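Local coordinates for protein glutathione S-transferase (Burkholderia glumae, PDB 4ISD) that binds glutathione and, as a member of the glutathione S-transferase family, probably joins it through its thiol to electrophilic substrates, at residues G164-A169 and E196-R201; S18-S23 and S72-I77. All coordinates share one frame; numbering follows the deposited sequence.

How the contacts relate
Contact 2 is the buried one, in the N-terminal thioredoxin-like domain, where the starts of helices 19-31 and 74-84 meet around bound glutathione. Contact 1 lies in the helical C-terminal domain, about 16 Å away between centres, and is partly buried: a tryptophan before helix 168-177 is covered by an arginine from the turn after helix 189-199. Helix 19-31 belongs to contact 2 and also borders contact 1, where its E30 forms a salt bridge with R201. The two also touch, I168 CD1 lying 3.4 Å from S23 O. Chemically, contact 1 rests on a cation-pi stack, contact 2 on shared ligand and water partners.

Contact 1 (G164-A169 and E196-R201); sequences GDWCIA and ERQWAR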
loop_
_atom_site.group_PDB
_atom_site.type_symbol
_atom_site.label_atom_id
_atom_site.label_comp_id
_atom_site.label_asym_id
_atom_site.label_seq_id
_atom_site.Cartn_x
_atom_site.Cartn_y
_atom_site.Cartn_z
ATOM N N GLY A 164 -10.115 -17.907 -2.862
ATOM C CA GLY A 164 -10.099 -19.244 -3.430
ATOM C C GLY A 164 -8.661 -19.713 -3.486
ATOM O O GLY A 164 -8.094 -20.098 -2.460
ATOM N N ASP A 165 -8.057 -19.652 -4.671
ATOM C CA ASP A 165 -6.628 -19.920 -4.794
ATOM C C ASP A 165 -5.827 -18.989 -3.888
ATOM O O ASP A 165 -6.198 -17.818 -3.676
ATOM C CB ASP A 165 -6.161 -19.776 -6.245
ATOM C CG ASP A 165 -6.601 -20.940 -7.123
ATOM O OD1 ASP A 165 -6.776 -22.068 -6.602
ATOM O OD2 ASP A 165 -6.770 -20.726 -8.336
ATOM N N TRP A 166 -4.741 -19.514 -3.334
ATOM C CA TRP A 166 -3.867 -18.712 -2.490
ATOM C C TRP A 166 -3.345 -17.496 -3.249
ATOM O O TRP A 166 -3.061 -17.573 -4.445
ATOM C CB TRP A 166 -2.691 -19.548 -1.996
ATOM C CG TRP A 166 -1.676 -18.755 -1.228
ATOM C CD1 TRP A 166 -1.654 -18.536 0.119
ATOM C CD2 TRP A 166 -0.527 -18.083 -1.757
ATOM N NE1 TRP A 166 -0.561 -17.764 0.464
ATOM C CE2 TRP A 166 0.141 -17.476 -0.672
ATOM C CE3 TRP A 166 -0.007 -17.933 -3.045
ATOM C CZ2 TRP A 166 1.301 -16.741 -0.837
ATOM C CZ3 TRP A 166 1.143 -17.195 -3.205
ATOM C CH2 TRP A 166 1.782 -16.604 -2.109
ATOM N N CYS A 167 -3.251 -16.366 -2.555
ATOM C CA CYS A 167 -2.448 -15.243 -3.033
ATOM C C CYS A 167 -1.689 -14.674 -1.837
ATOM O O CYS A 167 -1.974 -15.054 -0.689
ATOM C CB CYS A 167 -3.295 -14.178 -3.742
ATOM S SG CYS A 167 -4.523 -13.306 -2.745
ATOM N N ILE A 168 -0.724 -13.791 -2.100
ATOM C CA ILE A 168 0.105 -13.227 -1.034
ATOM C C ILE A 168 -0.729 -12.480 0.011
ATOM O O ILE A 168 -0.309 -12.356 1.162
ATOM C CB ILE A 168 1.243 -12.300 -1.575
ATOM C CG1 ILE A 168 2.268 -12.034 -0.474
ATOM C CG2 ILE A 168 0.694 -10.985 -2.140
ATOM C CD1 ILE A 168 2.861 -13.304 0.091
ATOM N N ALA A 169 -1.913 -12.005 -0.382
ATOM C CA ALA A 169 -2.817 -11.317 0.544
ATOM C C ALA A 169 -3.210 -12.196 1.712
ATOM O O ALA A 169 -3.417 -11.683 2.810
ATOM C CB ALA A 169 -4.060 -10.836 -0.165
ATOM N N GLU A 196 -4.399 -21.395 10.477
ATOM C CA GLU A 196 -3.602 -22.609 10.609
ATOM C C GLU A 196 -3.163 -23.094 9.229
ATOM O O GLU A 196 -1.980 -23.389 9.004
ATOM C CB GLU A 196 -4.400 -23.693 11.332
ATOM C CG GLU A 196 -3.562 -24.905 11.760
ATOM C CD GLU A 196 -4.383 -26.007 12.404
ATOM O OE1 GLU A 196 -5.535 -25.750 12.816
ATOM O OE2 GLU A 196 -3.867 -27.140 12.503
ATOM N N ARG A 197 -4.131 -23.168 8.323
ATOM C CA ARG A 197 -3.948 -23.502 6.912
ATOM C C ARG A 197 -2.796 -22.681 6.313
ATOM O O ARG A 197 -1.838 -23.233 5.743
ATOM C CB ARG A 197 -5.243 -23.092 6.216
ATOM C CG ARG A 197 -5.733 -23.937 5.086
ATOM C CD ARG A 197 -7.011 -23.270 4.516
ATOM N NE ARG A 197 -8.086 -23.180 5.506
ATOM C CZ ARG A 197 -9.173 -22.417 5.385
ATOM N NH1 ARG A 197 -9.331 -21.635 4.324
ATOM N NH2 ARG A 197 -10.101 -22.419 6.345
ATOM N N GLN A 198 -2.914 -21.357 6.450
ATOM C CA GLN A 198 -1.963 -20.406 5.879
ATOM C C GLN A 198 -0.554 -20.473 6.482
ATOM O O GLN A 198 0.425 -20.292 5.765
ATOM C CB GLN A 198 -2.513 -18.976 5.967
ATOM C CG GLN A 198 -3.782 -18.722 5.144
ATOM C CD GLN A 198 -3.627 -19.116 3.684
ATOM O OE1 GLN A 198 -2.539 -19.012 3.125
ATOM N NE2 GLN A 198 -4.713 -19.591 3.063
ATOM N N TRP A 199 -0.450 -20.715 7.788
ATOM C CA TRP A 199 0.860 -20.935 8.431
ATOM C C TRP A 199 1.544 -22.251 8.030
ATOM O O TRP A 199 2.739 -22.429 8.276
ATOM C CB TRP A 199 0.739 -20.882 9.960
ATOM C CG TRP A 199 0.878 -19.510 10.504
ATOM C CD1 TRP A 199 -0.126 -18.620 10.773
ATOM C CD2 TRP A 199 2.107 -18.842 10.830
ATOM N NE1 TRP A 199 0.407 -17.442 11.255
ATOM C CE2 TRP A 199 1.773 -17.557 11.300
ATOM C CE3 TRP A 199 3.455 -19.213 10.774
ATOM C CZ2 TRP A 199 2.740 -16.646 11.716
ATOM C CZ3 TRP A 199 4.404 -18.314 11.179
ATOM C CH2 TRP A 199 4.046 -17.039 11.641
ATOM N N ALA A 200 0.788 -23.164 7.419
ATOM C CA ALA A 200 1.292 -24.495 7.066
ATOM C C ALA A 200 1.881 -24.604 5.655
ATOM O O ALA A 200 2.386 -25.660 5.272
ATOM C CB ALA A 200 0.184 -25.569 7.270
ATOM N N ARG A 201 1.808 -23.532 4.875
ATOM C CA ARG A 201 2.400 -23.537 3.536
ATOM C C ARG A 201 3.907 -23.759 3.641
ATOM O O ARG A 201 4.550 -23.225 4.540
ATOM C CB ARG A 201 2.071 -22.234 2.791
ATOM C CG ARG A 201 0.570 -22.062 2.527
ATOM C CD ARG A 201 0.254 -20.929 1.588
ATOM N NE ARG A 201 0.881 -21.107 0.284
ATOM C CZ ARG A 201 0.294 -21.690 -0.758
ATOM N NH1 ARG A 201 -0.941 -22.162 -0.660
ATOM N NH2 ARG A 201 0.948 -21.802 -1.904
#
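W166 carries this contact from its segment, with R201 lying across its indole and Q198 reaching the ring's rim. Its CG stands opposite the backbone N (chi1 174°), which turns the indole out toward segment 196-201. Over one face the R201 guanidinium is stacked almost flat, the planes 15° apart, with CZ 3.8 Å from the centroid of the five-membered ring, a cation-pi arrangement. R201 bends at its third torsion to lay this group down: CD comes 3.4 Å from W166 CD1, and NH1 extends over the base of the side chain, 3.4 Å from W166 CB. The guanidinium is kept in place from outside the segments by a salt bridge from NH2 to E30 and a hydrogen bond between NH1 and the Y160 hydroxyl. Q198 OE1 approaches in the ring plane, 3.2 Å from W166 CD1, so that the carbonyl oxygen faces the C-H edge. W166 NE1 makes a weak hydrogen bond to T171 instead. I168 N lies 3.7 Å above the opposite face, toward the rim, so the chain's own backbone meets the side that R201 does not. Past W166, C167 N is hydrogen-bonded to D170 OD2, one half of a capping box at the start of helix 168-177, at the place where glutathione S-transferases commonly carry the N-capping box.

Contact 2 (S18-S23 and S72-I77); sequences SAFAMS and SESSAI. With GSH (glutathione), chain F.
F20 and S74 meet where the backbones come nearest, and the tight part of the contact lies here: S74 CB packs 3.4 Å from F20 O. The S74 hydroxyl, placed between its backbone N and carbonyl carbon (chi1 71°), points into the space shared with glutathione and gives its hydrogen to O11 at 2.7 Å from OG. The backbone N of the same serine binds the other oxygen of that carboxylate, O12, at 3.0 Å and nearly straight (163°). One residue thus grips both oxygens at the first turn of helix 74-84, whose dipole would probably help to hold the negative charge; R112 also bonds to S74 OG. E73 bends back at its second torsion to bring OE1 2.8 Å from the ligand amine N1, while R60 pairs with OE2. This Glu-Ser pair at the start of the helix is the γ-glutamyl recognition element of the thioredoxin-like domain in glutathione S-transferases. At the other helix start S18 OG accepts from the backbone N of both F20 and A21, capping helix 19-31 beside the cysteinyl part of the ligand. The F20 ring leads away from S74, its CD2 resting 3.7 Å from CB1 of glutathione. Looser packing lies toward S23: its CB is 4.4 Å from S74 OG, and a water donates to S23 OG and, weakly, to S74 O, while D172 is hydrogen-bonded to the S23 hydroxyl.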
loop_
_atom_site.group_PDB
_atom_site.type_symbol
_atom_site.label_atom_id
_atom_site.label_comp_id
_atom_site.label_asym_id
_atom_site.label_seq_id
_atom_site.Cartn_x
_atom_site.Cartn_y
_atom_site.Cartn_z
ATOM N N SER A 18 9.319 -9.278 11.785
ATOM C CA SER A 18 8.452 -8.548 10.851
ATOM C C SER A 18 7.445 -9.392 10.047
ATOM O O SER A 18 7.815 -10.345 9.366
ATOM C CB SER A 18 9.287 -7.720 9.876
ATOM O OG SER A 18 8.456 -7.100 8.900
ATOM N N ALA A 19 6.171 -9.016 10.120
ATOM C CA ALA A 19 5.138 -9.656 9.321
ATOM C C ALA A 19 5.327 -9.329 7.848
ATOM O O ALA A 19 4.810 -10.022 6.966
ATOM C CB ALA A 19 3.789 -9.179 9.767
ATOM N N PHE A 20 6.059 -8.256 7.581
ATOM C CA PHE A 20 6.175 -7.757 6.225
ATOM C C PHE A 20 7.405 -8.313 5.543
ATOM O O PHE A 20 7.403 -8.536 4.333
ATOM C CB PHE A 20 6.159 -6.228 6.223
ATOM C CG PHE A 20 4.934 -5.652 6.869
ATOM C CD1 PHE A 20 3.668 -5.976 6.380
ATOM C CD2 PHE A 20 5.036 -4.820 7.980
ATOM C CE1 PHE A 20 2.519 -5.463 6.977
ATOM C CE2 PHE A 20 3.901 -4.300 8.590
ATOM C CZ PHE A 20 2.636 -4.616 8.086
ATOM N N ALA A 21 8.449 -8.540 6.331
ATOM C CA ALA A 21 9.624 -9.235 5.848
ATOM C C ALA A 21 9.176 -10.615 5.386
ATOM O O ALA A 21 9.494 -11.061 4.275
ATOM C CB ALA A 21 10.652 -9.353 6.954
ATOM N N MET A 22 8.404 -11.274 6.241
ATOM C CA MET A 22 7.930 -12.621 5.966
ATOM C C MET A 22 7.125 -12.671 4.672
ATOM O O MET A 22 7.228 -13.622 3.883
ATOM C CB MET A 22 7.085 -13.109 7.129
ATOM C CG MET A 22 6.479 -14.464 6.910
ATOM S SD MET A 22 5.668 -15.019 8.410
ATOM C CE MET A 22 4.338 -15.923 7.646
ATOM N N SER A 23 6.345 -11.625 4.447
ATOM C CA SER A 23 5.528 -11.523 3.248
ATOM C C SER A 23 6.355 -11.554 1.964
ATOM O O SER A 23 6.012 -12.268 1.016
ATOM C CB SER A 23 4.706 -10.243 3.292
ATOM O OG SER A 23 3.789 -10.230 2.214
ATOM N N SER A 72 11.895 -1.057 -1.682
ATOM C CA SER A 72 11.284 -1.315 -0.365
ATOM C C SER A 72 9.752 -1.446 -0.444
ATOM O O SER A 72 9.189 -1.431 -1.540
ATOM C CB SER A 72 11.686 -0.241 0.647
ATOM O OG SER A 72 12.964 -0.524 1.213
ATOM N N GLU A 73 9.091 -1.583 0.707
ATOM C CA GLU A 73 7.636 -1.805 0.773
ATOM C C GLU A 73 7.239 -3.158 0.169
ATOM O O GLU A 73 7.223 -3.331 -1.068
ATOM C CB GLU A 73 6.828 -0.672 0.126
ATOM C CG GLU A 73 6.981 0.684 0.803
ATOM C CD GLU A 73 6.369 0.702 2.190
ATOM O OE1 GLU A 73 5.190 0.310 2.295
ATOM O OE2 GLU A 73 7.068 1.086 3.166
ATOM N N SER A 74 6.898 -4.092 1.067
ATOM C CA SER A 74 6.652 -5.489 0.730
ATOM C C SER A 74 5.564 -5.704 -0.324
ATOM O O SER A 74 5.696 -6.592 -1.182
ATOM C CB SER A 74 6.332 -6.292 1.995
ATOM O OG SER A 74 5.056 -5.969 2.511
ATOM N N SER A 75 4.499 -4.902 -0.275
ATOM C CA SER A 75 3.469 -5.009 -1.305
ATOM C C SER A 75 4.033 -4.617 -2.685
ATOM O O SER A 75 3.781 -5.303 -3.676
ATOM C CB SER A 75 2.207 -4.195 -0.950
ATOM O OG SER A 75 2.389 -2.789 -1.087
ATOM N N ALA A 76 4.806 -3.533 -2.742
ATOM C CA ALA A 76 5.436 -3.104 -3.990
ATOM C C ALA A 76 6.400 -4.170 -4.518
ATOM O O ALA A 76 6.533 -4.380 -5.741
ATOM C CB ALA A 76 6.165 -1.778 -3.790
ATOM N N ILE A 77 7.077 -4.835 -3.584
ATOM C CA ILE A 77 7.906 -5.980 -3.919
ATOM C C ILE A 77 7.081 -7.108 -4.559
ATOM O O ILE A 77 7.472 -7.652 -5.602
ATOM C CB ILE A 77 8.658 -6.509 -2.681
ATOM C CG1 ILE A 77 9.640 -5.445 -2.176
ATOM C CG2 ILE A 77 9.375 -7.826 -3.010
ATOM C CD1 ILE A 77 10.372 -5.817 -0.889
HETATM N N1 GSH F . 4.299 -0.997 4.585
HETATM C CA1 GSH F . 5.623 -1.494 4.891
HETATM C C1 GSH F . 5.959 -2.756 4.145
HETATM O O11 GSH F . 5.064 -3.568 3.771
HETATM O O12 GSH F . 7.170 -2.987 3.876
HETATM C CB1 GSH F . 5.867 -1.628 6.373
HETATM C CG1 GSH F . 7.346 -1.975 6.600
HETATM C CD1 GSH F . 7.661 -1.914 8.108
HETATM O OE1 GSH F . 6.846 -1.430 8.885
HETATM N N2 GSH F . 8.929 -2.445 8.610
HETATM C CA2 GSH F . 9.271 -2.418 10.015
HETATM C C2 GSH F . 10.466 -1.544 10.242
HETATM O O2 GSH F . 11.353 -1.462 9.412
HETATM C CB2 GSH F . 9.620 -3.794 10.505
HETATM S SG2 GSH F . 8.581 -4.184 11.892
HETATM N N3 GSH F . 10.597 -0.785 11.462
HETATM C CA3 GSH F . 11.775 0.045 11.616
HETATM C C3 GSH F . 11.323 1.476 11.545
HETATM O O31 GSH F . 10.230 1.761 10.978
HETATM O O32 GSH F . 12.034 2.387 12.062
HETATM O O HOH W 1 3.418 -8.522 -0.252
#